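Local coordinates for DNA repair protein rhp9/CRB2 (Schizosaccharomyces pombe, PDB 2FHD), which probably recognises methylated histone H4 through its tandem tudor domains as part of the DNA repair response, at residues 26-34 against 137-146; 9-17 against 52-62. All coordinates share one frame; numbering follows the deposited sequence. Where two conformers were deposited one is given.

Interaction 1: 26-34 against 137-146. With PO4 (phosphate ion), chain F.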
loop_
_atom_site.group_PDB
_atom_site.type_symbol
_atom_site.label_atom_id
_atom_site.label_comp_id
_atom_site.label_asym_id
_atom_site.label_seq_id
_atom_site.Cartn_x
_atom_site.Cartn_y
_atom_site.Cartn_z
ATOM N N ALA A 26 -3.178 -6.753 15.907
ATOM C CA ALA A 26 -3.066 -5.865 14.772
ATOM C C ALA A 26 -2.872 -4.497 15.407
ATOM O O ALA A 26 -2.985 -4.341 16.647
ATOM C CB ALA A 26 -4.324 -5.926 14.013
ATOM N N THR A 27 -2.602 -3.507 14.570
ATOM C CA THR A 27 -2.620 -2.099 14.925
ATOM C C THR A 27 -3.842 -1.398 14.299
ATOM O O THR A 27 -4.130 -1.539 13.098
ATOM C CB THR A 27 -1.329 -1.525 14.385
ATOM O OG1 THR A 27 -0.251 -2.209 15.048
ATOM C CG2 THR A 27 -1.175 -0.000 14.667
ATOM N N LEU A 28 -4.619 -0.708 15.130
ATOM C CA LEU A 28 -5.657 0.212 14.654
ATOM C C LEU A 28 -4.989 1.427 13.929
ATOM O O LEU A 28 -4.246 2.211 14.545
ATOM C CB LEU A 28 -6.546 0.693 15.820
ATOM C CG LEU A 28 -7.726 1.652 15.519
ATOM C CD1 LEU A 28 -8.480 1.183 14.293
ATOM C CD2 LEU A 28 -8.676 1.921 16.719
ATOM N N VAL A 29 -5.264 1.534 12.639
ATOM C CA VAL A 29 -4.590 2.444 11.762
ATOM C C VAL A 29 -5.409 3.764 11.618
ATOM O O VAL A 29 -4.855 4.877 11.710
ATOM C CB VAL A 29 -4.308 1.742 10.355
ATOM C CG1 VAL A 29 -3.815 2.759 9.365
ATOM C CG2 VAL A 29 -3.271 0.692 10.437
ATOM N N ALA A 30 -6.734 3.649 11.480
ATOM C CA ALA A 30 -7.588 4.775 11.203
ATOM C C ALA A 30 -9.057 4.336 11.253
ATOM O O ALA A 30 -9.374 3.211 10.830
ATOM C CB ALA A 30 -7.277 5.307 9.808
ATOM N N PRO A 31 -9.973 5.273 11.645
ATOM C CA PRO A 31 -11.406 5.087 11.453
ATOM C C PRO A 31 -11.709 5.192 9.948
ATOM O O PRO A 31 -11.001 5.876 9.174
ATOM C CB PRO A 31 -12.014 6.256 12.240
ATOM C CG PRO A 31 -10.924 7.415 12.087
ATOM C CD PRO A 31 -9.623 6.628 12.198
ATOM N N VAL A 32 -12.741 4.494 9.515
ATOM C CA VAL A 32 -13.167 4.503 8.134
ATOM C C VAL A 32 -14.669 4.919 8.105
ATOM O O VAL A 32 -15.534 4.383 8.878
ATOM C CB VAL A 32 -13.024 3.073 7.505
ATOM C CG1 VAL A 32 -13.435 3.016 6.010
ATOM C CG2 VAL A 32 -11.579 2.585 7.624
ATOM N N HIS A 33 -14.963 5.906 7.265
ATOM C CA HIS A 33 -16.322 6.201 6.860
ATOM C C HIS A 33 -16.633 5.365 5.585
ATOM O O HIS A 33 -16.134 5.636 4.510
ATOM C CB HIS A 33 -16.501 7.722 6.638
ATOM C CG HIS A 33 -17.828 8.109 6.081
ATOM N ND1 HIS A 33 -18.956 8.275 6.867
ATOM C CD2 HIS A 33 -18.226 8.354 4.810
ATOM C CE1 HIS A 33 -19.988 8.597 6.112
ATOM N NE2 HIS A 33 -19.574 8.644 4.856
ATOM N N SER A 34 -17.488 4.373 5.715
ATOM C CA SER A 34 -17.975 3.645 4.555
ATOM C C SER A 34 -18.987 4.379 3.712
ATOM O O SER A 34 -19.938 4.813 4.244
ATOM C CB SER A 34 -18.614 2.356 5.012
ATOM O OG SER A 34 -19.123 1.755 3.888
ATOM N N LEU A 137 -12.785 -0.916 22.327
ATOM C CA LEU A 137 -12.013 0.311 22.143
ATOM C C LEU A 137 -12.486 1.427 23.088
ATOM O O LEU A 137 -13.696 1.669 23.257
ATOM C CB LEU A 137 -12.134 0.813 20.706
ATOM C CG LEU A 137 -11.652 -0.046 19.526
ATOM C CD1 LEU A 137 -11.775 0.820 18.264
ATOM C CD2 LEU A 137 -10.206 -0.593 19.715
ATOM N N SER A 138 -11.528 2.102 23.696
ATOM C CA SER A 138 -11.822 3.218 24.544
ATOM C C SER A 138 -11.797 4.532 23.763
ATOM O O SER A 138 -11.064 4.658 22.780
ATOM C CB SER A 138 -10.757 3.242 25.612
ATOM O OG SER A 138 -9.520 3.417 24.980
ATOM N N PHE A 139 -12.591 5.512 24.206
ATOM C CA PHE A 139 -12.536 6.899 23.710
ATOM C C PHE A 139 -11.120 7.471 23.554
ATOM O O PHE A 139 -10.811 8.064 22.512
ATOM C CB PHE A 139 -13.251 7.861 24.639
ATOM C CG PHE A 139 -13.553 9.156 23.987
ATOM C CD1 PHE A 139 -14.523 9.220 22.956
ATOM C CD2 PHE A 139 -12.828 10.304 24.327
ATOM C CE1 PHE A 139 -14.807 10.420 22.321
ATOM C CE2 PHE A 139 -13.093 11.501 23.685
ATOM C CZ PHE A 139 -14.085 11.541 22.679
ATOM N N SER A 140 -10.279 7.320 24.586
ATOM C CA SER A 140 -8.869 7.789 24.452
ATOM C C SER A 140 -8.121 7.255 23.226
ATOM O O SER A 140 -7.300 7.990 22.704
ATOM C CB SER A 140 -8.023 7.559 25.700
ATOM O OG SER A 140 -8.169 6.239 26.129
ATOM N N THR A 141 -8.429 6.047 22.722
ATOM C CA THR A 141 -7.996 5.652 21.349
ATOM C C THR A 141 -8.729 6.468 20.228
ATOM O O THR A 141 -9.941 6.454 20.114
ATOM C CB THR A 141 -8.102 4.084 21.153
ATOM O OG1 THR A 141 -7.782 3.398 22.383
ATOM C CG2 THR A 141 -7.158 3.606 20.030
ATOM N N LEU A 142 -7.972 7.220 19.417
ATOM C CA LEU A 142 -8.524 8.487 18.568
ATOM C C LEU A 142 -7.420 9.668 18.214
ATOM O O LEU A 142 -6.950 10.332 19.169
ATOM C CB LEU A 142 -9.822 9.128 19.184
ATOM C CG LEU A 142 -10.011 10.562 18.577
ATOM C CD1 LEU A 142 -11.519 11.081 18.464
ATOM C CD2 LEU A 142 -8.992 11.745 19.006
ATOM N N LYS A 143 -6.998 9.956 16.934
ATOM C CA LYS A 143 -7.259 9.232 15.632
ATOM C C LYS A 143 -7.802 9.948 14.365
ATOM O O LYS A 143 -8.812 10.665 14.382
ATOM C CB LYS A 143 -7.858 7.833 15.791
ATOM C CG LYS A 143 -6.686 6.835 16.150
ATOM C CD LYS A 143 -7.017 5.369 16.143
ATOM C CE LYS A 143 -7.677 5.033 14.910
ATOM N NZ LYS A 143 -9.098 5.119 15.376
ATOM N N ASP A 144 -7.120 9.687 13.249
ATOM C CA ASP A 144 -7.372 10.388 11.971
ATOM C C ASP A 144 -7.915 9.566 10.805
ATOM O O ASP A 144 -7.361 8.534 10.479
ATOM C CB ASP A 144 -6.058 10.976 11.493
ATOM C CG ASP A 144 -5.761 12.281 12.122
ATOM O OD1 ASP A 144 -6.367 13.299 11.693
ATOM O OD2 ASP A 144 -4.893 12.324 13.010
HETATM N N MSE A 145 -8.914 10.052 10.076
HETATM C CA MSE A 145 -9.267 9.443 8.764
HETATM C C MSE A 145 -8.081 9.398 7.758
HETATM O O MSE A 145 -7.316 10.351 7.706
HETATM C CB MSE A 145 -10.425 10.203 8.097
HETATM C CG MSE A 145 -11.681 10.321 8.917
HETATM SE SE MSE A 145 -12.772 8.732 8.871
HETATM C CE MSE A 145 -12.707 8.240 6.772
ATOM N N LYS A 146 -7.925 8.324 6.965
ATOM C CA LYS A 146 -6.919 8.344 5.894
ATOM C C LYS A 146 -7.227 9.549 4.942
ATOM O O LYS A 146 -8.380 9.758 4.576
ATOM C CB LYS A 146 -6.892 7.016 5.142
ATOM C CG LYS A 146 -6.563 5.754 5.971
ATOM C CD LYS A 146 -5.119 5.214 5.848
ATOM C CE LYS A 146 -4.203 5.897 6.891
ATOM N NZ LYS A 146 -2.982 5.121 7.298
HETATM P P PO4 F . 0.111 7.720 7.810
HETATM O O1 PO4 F . -0.409 6.305 8.105
HETATM O O2 PO4 F . -1.058 8.604 7.361
HETATM O O3 PO4 F . 0.784 8.360 9.021
HETATM O O4 PO4 F . 1.212 7.616 6.741
HETATM O O HOH W 1 -10.006 6.465 6.861
#
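Leu28 and Leu137 meet tip to tip, CD2 of the first 3.6 Å from CD1 of the second, for the one of two Leu137 conformers given here. The apolar contact is shared about equally by Leu28, Pro31 and the side chains of Lys143 and Met145. Having CG anti to the backbone N (chi1 -179°) sends the Leu28 branch out toward the loop, where the methylene end of Lys143 slants across it with CE 3.4 Å from Leu28 CG. The Lys143 chain is bent at chi3 and chi4, which carries its ammonium past Pro31 in the reverse direction, NZ lying 3.6 Å from Pro31 CD. Further along the strand, Ala30 CB packs on the backbone at 3.3 Å from Asp144 O. In its given conformer, the selenomethionine Met145 curls back at chi2 and chi3 to bring SE 3.9 Å from Pro31 CG, while CE lies beside His33.

The polar link between the segments is indirect. A water donates to Pro31 O at 2.6 Å and accepts from Lys146 N at 2.8 Å, so both backbone groups are satisfied through one molecule. Lys146, again given in one of two conformers, runs past Val29 CG1 and hydrogen-bonds through NZ to phosphate O1 at 2.9 Å. Arg6 also binds this phosphate, which probably comes from the crystallisation liquor.

Two successive residues of strand 23-32, Val29 and Ala30, lie opposite the single Lys43 of strand 41-46, a classic beta bulge. Lacking direct hydrogen bonds, the C-terminal loop is held on this tudor domain by side-chain packing and a water bridge rather than by sheet pairing.

Interaction 2: 9-17 against 52-62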
loop_
_atom_site.group_PDB
_atom_site.type_symbol
_atom_site.label_atom_id
_atom_site.label_comp_id
_atom_site.label_asym_id
_atom_site.label_seq_id
_atom_site.Cartn_x
_atom_site.Cartn_y
_atom_site.Cartn_z
ATOM N N LYS A 9 -0.859 1.799 22.329
ATOM C CA LYS A 9 -2.272 1.937 22.717
ATOM C C LYS A 9 -3.280 1.665 21.554
ATOM O O LYS A 9 -4.407 1.322 21.815
ATOM C CB LYS A 9 -2.444 3.342 23.299
ATOM C CG LYS A 9 -1.800 3.425 24.670
ATOM C CD LYS A 9 -1.418 4.839 25.121
ATOM C CE LYS A 9 -1.287 4.919 26.688
ATOM N NZ LYS A 9 -1.063 6.330 27.267
ATOM N N ASN A 10 -2.828 1.800 20.297
ATOM C CA ASN A 10 -3.534 1.307 19.103
ATOM C C ASN A 10 -3.515 -0.222 18.806
ATOM O O ASN A 10 -4.141 -0.664 17.826
ATOM C CB ASN A 10 -3.043 1.990 17.837
ATOM C CG ASN A 10 -3.399 3.460 17.819
ATOM O OD1 ASN A 10 -3.156 4.152 18.799
ATOM N ND2 ASN A 10 -4.015 3.940 16.712
ATOM N N ARG A 11 -2.833 -1.004 19.632
ATOM C CA ARG A 11 -2.880 -2.454 19.455
ATOM C C ARG A 11 -4.250 -3.062 19.777
ATOM O O ARG A 11 -4.820 -2.837 20.862
ATOM C CB ARG A 11 -1.763 -3.121 20.273
ATOM C CG ARG A 11 -0.340 -2.670 19.874
ATOM C CD ARG A 11 0.031 -3.185 18.462
ATOM N NE ARG A 11 0.305 -4.603 18.476
ATOM C CZ ARG A 11 0.412 -5.332 17.377
ATOM N NH1 ARG A 11 0.194 -4.750 16.230
ATOM N NH2 ARG A 11 0.710 -6.641 17.423
ATOM N N VAL A 12 -4.730 -3.878 18.840
ATOM C CA VAL A 12 -6.042 -4.519 18.917
ATOM C C VAL A 12 -5.888 -6.007 18.620
ATOM O O VAL A 12 -4.808 -6.445 18.174
ATOM C CB VAL A 12 -7.132 -3.836 17.940
ATOM C CG1 VAL A 12 -7.426 -2.384 18.458
ATOM C CG2 VAL A 12 -6.653 -3.757 16.418
ATOM N N LEU A 13 -6.958 -6.742 18.888
ATOM C CA LEU A 13 -7.207 -8.047 18.368
ATOM C C LEU A 13 -8.346 -7.826 17.345
ATOM O O LEU A 13 -9.423 -7.311 17.682
ATOM C CB LEU A 13 -7.620 -8.998 19.508
ATOM C CG LEU A 13 -6.468 -9.415 20.455
ATOM C CD1 LEU A 13 -6.974 -9.958 21.822
ATOM C CD2 LEU A 13 -5.497 -10.482 19.819
ATOM N N ALA A 14 -8.094 -8.151 16.089
ATOM C CA ALA A 14 -8.994 -7.793 15.060
ATOM C C ALA A 14 -9.384 -9.116 14.398
ATOM O O ALA A 14 -8.566 -10.040 14.290
ATOM C CB ALA A 14 -8.298 -6.818 14.092
ATOM N N PHE A 15 -10.638 -9.215 13.954
ATOM C CA PHE A 15 -11.114 -10.425 13.281
ATOM C C PHE A 15 -10.510 -10.522 11.897
ATOM O O PHE A 15 -10.697 -9.605 11.098
ATOM C CB PHE A 15 -12.618 -10.354 13.130
ATOM C CG PHE A 15 -13.228 -11.513 12.369
ATOM C CD1 PHE A 15 -13.307 -12.779 12.937
ATOM C CD2 PHE A 15 -13.759 -11.323 11.076
ATOM C CE1 PHE A 15 -13.914 -13.869 12.234
ATOM C CE2 PHE A 15 -14.356 -12.424 10.349
ATOM C CZ PHE A 15 -14.478 -13.674 10.950
ATOM N N PHE A 16 -9.825 -11.620 11.614
ATOM C CA PHE A 16 -9.272 -11.852 10.312
ATOM C C PHE A 16 -10.309 -12.544 9.439
ATOM O O PHE A 16 -10.731 -13.678 9.712
ATOM C CB PHE A 16 -7.959 -12.636 10.404
ATOM C CG PHE A 16 -7.349 -12.937 9.063
ATOM C CD1 PHE A 16 -6.715 -11.934 8.331
ATOM C CD2 PHE A 16 -7.436 -14.225 8.512
ATOM C CE1 PHE A 16 -6.144 -12.208 7.048
ATOM C CE2 PHE A 16 -6.867 -14.513 7.253
ATOM C CZ PHE A 16 -6.219 -13.479 6.517
ATOM N N LYS A 17 -10.701 -11.814 8.387
ATOM C CA LYS A 17 -11.890 -12.069 7.555
ATOM C C LYS A 17 -11.665 -13.128 6.472
ATOM O O LYS A 17 -12.652 -13.696 5.940
ATOM C CB LYS A 17 -12.405 -10.755 6.946
ATOM C CG LYS A 17 -13.403 -9.983 7.872
ATOM C CD LYS A 17 -13.545 -8.502 7.631
ATOM C CE LYS A 17 -13.350 -8.164 6.209
ATOM N NZ LYS A 17 -13.715 -6.736 6.041
ATOM N N SER A 52 -6.730 -4.424 6.679
ATOM C CA SER A 52 -8.104 -4.849 6.551
ATOM C C SER A 52 -9.055 -3.847 7.192
ATOM O O SER A 52 -8.673 -3.127 8.087
ATOM C CB SER A 52 -8.237 -6.204 7.226
ATOM O OG SER A 52 -9.505 -6.718 6.988
ATOM N N THR A 53 -10.285 -3.775 6.717
ATOM C CA THR A 53 -11.310 -2.887 7.281
ATOM C C THR A 53 -12.414 -3.707 7.985
ATOM O O THR A 53 -12.954 -4.611 7.347
ATOM C CB THR A 53 -11.934 -2.028 6.174
ATOM O OG1 THR A 53 -10.873 -1.262 5.618
ATOM C CG2 THR A 53 -12.959 -0.959 6.773
ATOM N N VAL A 54 -12.711 -3.445 9.258
ATOM C CA VAL A 54 -13.578 -4.349 10.023
ATOM C C VAL A 54 -14.626 -3.507 10.694
ATOM O O VAL A 54 -14.416 -2.297 10.884
ATOM C CB VAL A 54 -12.784 -5.167 11.157
ATOM C CG1 VAL A 54 -11.786 -6.112 10.529
ATOM C CG2 VAL A 54 -12.125 -4.252 12.227
ATOM N N ASN A 55 -15.747 -4.100 11.077
ATOM C CA ASN A 55 -16.688 -3.315 11.869
ATOM C C ASN A 55 -16.370 -3.322 13.358
ATOM O O ASN A 55 -15.414 -4.013 13.798
ATOM C CB ASN A 55 -18.147 -3.722 11.606
ATOM C CG ASN A 55 -18.444 -5.156 11.947
ATOM O OD1 ASN A 55 -18.313 -5.618 13.099
ATOM N ND2 ASN A 55 -18.941 -5.891 10.928
ATOM N N SER A 56 -17.211 -2.612 14.141
ATOM C CA SER A 56 -16.986 -2.401 15.590
ATOM C C SER A 56 -17.245 -3.685 16.375
ATOM O O SER A 56 -16.864 -3.802 17.506
ATOM C CB SER A 56 -17.908 -1.310 16.121
ATOM O OG SER A 56 -19.229 -1.855 16.225
ATOM N N ASN A 57 -17.919 -4.636 15.745
ATOM C CA ASN A 57 -18.079 -5.981 16.253
ATOM C C ASN A 57 -16.889 -6.926 15.942
ATOM O O ASN A 57 -16.936 -8.094 16.273
ATOM C CB ASN A 57 -19.286 -6.625 15.550
ATOM C CG ASN A 57 -20.617 -6.162 16.114
ATOM O OD1 ASN A 57 -20.722 -5.694 17.253
ATOM N ND2 ASN A 57 -21.641 -6.252 15.294
ATOM N N GLN A 58 -15.867 -6.434 15.281
ATOM C CA GLN A 58 -14.819 -7.307 14.845
ATOM C C GLN A 58 -13.468 -6.864 15.408
ATOM O O GLN A 58 -12.444 -7.262 14.865
ATOM C CB GLN A 58 -14.816 -7.328 13.318
ATOM C CG GLN A 58 -15.964 -8.178 12.729
ATOM C CD GLN A 58 -16.102 -7.970 11.188
ATOM O OE1 GLN A 58 -15.836 -6.901 10.669
ATOM N NE2 GLN A 58 -16.477 -9.005 10.490
ATOM N N ILE A 59 -13.473 -6.145 16.560
ATOM C CA ILE A 59 -12.274 -5.531 17.041
ATOM C C ILE A 59 -12.367 -5.314 18.544
ATOM O O ILE A 59 -13.416 -4.899 19.065
ATOM C CB ILE A 59 -11.977 -4.193 16.263
ATOM C CG1 ILE A 59 -10.616 -3.614 16.546
ATOM C CG2 ILE A 59 -12.979 -3.057 16.561
ATOM C CD1 ILE A 59 -10.270 -2.467 15.571
ATOM N N LYS A 60 -11.275 -5.653 19.232
ATOM C CA LYS A 60 -11.159 -5.463 20.694
ATOM C C LYS A 60 -9.832 -4.768 20.984
ATOM O O LYS A 60 -8.901 -4.959 20.222
ATOM C CB LYS A 60 -11.128 -6.833 21.370
ATOM C CG LYS A 60 -12.380 -7.642 21.223
ATOM C CD LYS A 60 -13.510 -7.109 22.202
ATOM C CE LYS A 60 -14.791 -7.753 21.883
ATOM N NZ LYS A 60 -15.886 -7.169 22.762
ATOM N N ARG A 61 -9.721 -4.028 22.083
ATOM C CA ARG A 61 -8.413 -3.604 22.579
ATOM C C ARG A 61 -7.547 -4.869 22.845
ATOM O O ARG A 61 -8.045 -5.835 23.370
ATOM C CB ARG A 61 -8.581 -2.883 23.925
ATOM C CG ARG A 61 -8.558 -1.356 23.964
ATOM C CD ARG A 61 -7.637 -0.809 25.116
ATOM N NE ARG A 61 -7.076 0.493 24.666
ATOM C CZ ARG A 61 -5.881 1.018 24.986
ATOM N NH1 ARG A 61 -5.041 0.425 25.831
ATOM N NH2 ARG A 61 -5.522 2.173 24.470
ATOM N N PHE A 62 -6.253 -4.836 22.567
ATOM C CA PHE A 62 -5.389 -6.002 22.840
ATOM C C PHE A 62 -4.990 -5.893 24.312
ATOM O O PHE A 62 -3.883 -5.411 24.632
ATOM C CB PHE A 62 -4.140 -5.948 21.960
ATOM C CG PHE A 62 -3.346 -7.219 21.936
ATOM C CD1 PHE A 62 -3.691 -8.343 22.797
ATOM C CD2 PHE A 62 -2.233 -7.327 21.098
ATOM C CE1 PHE A 62 -2.935 -9.530 22.801
ATOM C CE2 PHE A 62 -1.415 -8.573 21.099
ATOM C CZ PHE A 62 -1.765 -9.654 21.975
#
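Lys17 NZ donates to Thr53 O at 2.6 Å, the shortest polar bond of the contact, meeting the oxygen nearly along the C=O axis. It ties the end of segment 9-17 to strand 51-55, with Lys17 CD lying close to Val54 CG1.

Gln58 is used through both backbone and side chain. Its O accepts from Phe15 N at 2.8 Å, and its OE1 accepts from Asn55 N at 2.8 Å, holding the type I turn from Asn55 to Gln58. With CG anti to the carbonyl carbon (chi1 -76°) and the chain extended beyond it, the Gln58 side chain slants across that of Phe15 with its amide plane only 17° from the ring plane, and NE2 stands 3.6 Å from Phe15 CD2. With an alanine here, Asn55 N would probably be left without its side-chain acceptor and the Phe15 ring without the amide beside it. Phe15 also packs on Pro126 and meets Tyr19 of a neighbouring subunit.

Strands 11-15 and 59-61 run antiparallel, 157° between their directions, and the backbone bonds of Leu13 with Lys60 add 59-61 as the edge strand beside 11-15 in the five-stranded SH3-like sheet of the tudor fold (51-55, 41-46, 23-32, 11-15, 59-61). In this hydrogen-bonded pair Lys60 N reaches Leu13 O at 2.9 Å, and Leu13 N reaches Lys60 O at 3.0 Å. The Lys60 ammonium goes elsewhere, in a salt bridge with Asp136.

On the face bearing Ala14 and Ile59, Ile59 CG1 slants against Val12 CB at 3.8 Å. Leu13 instead sets CD2 over one face of the Phe62 ring, 4.2 Å from its centroid, in a CH-pi contact offset toward the rim, while Arg11 CB lies at the edge of that ring.

Overall arrangement
From the N terminus, the chain passes 9-17, then 26-34, then 52-62, and only much later 137-146, so the two contacts cross. Interaction 2 closes the shorter loop, returning after 34 intervening residues to join the last strand of the first tudor sheet to its first strand. Interaction 1 closes a span of 102 residues that includes the strands of the second sheet, and brings the loop after helix 126-129 back to the first. Strands 11-15 and 23-32 are neighbours in one sheet: Ala26 N with Val12 O and Leu28 N with Asn10 O are probable hydrogen bonds. A weak bond between Arg61 and Thr141 links the later segments.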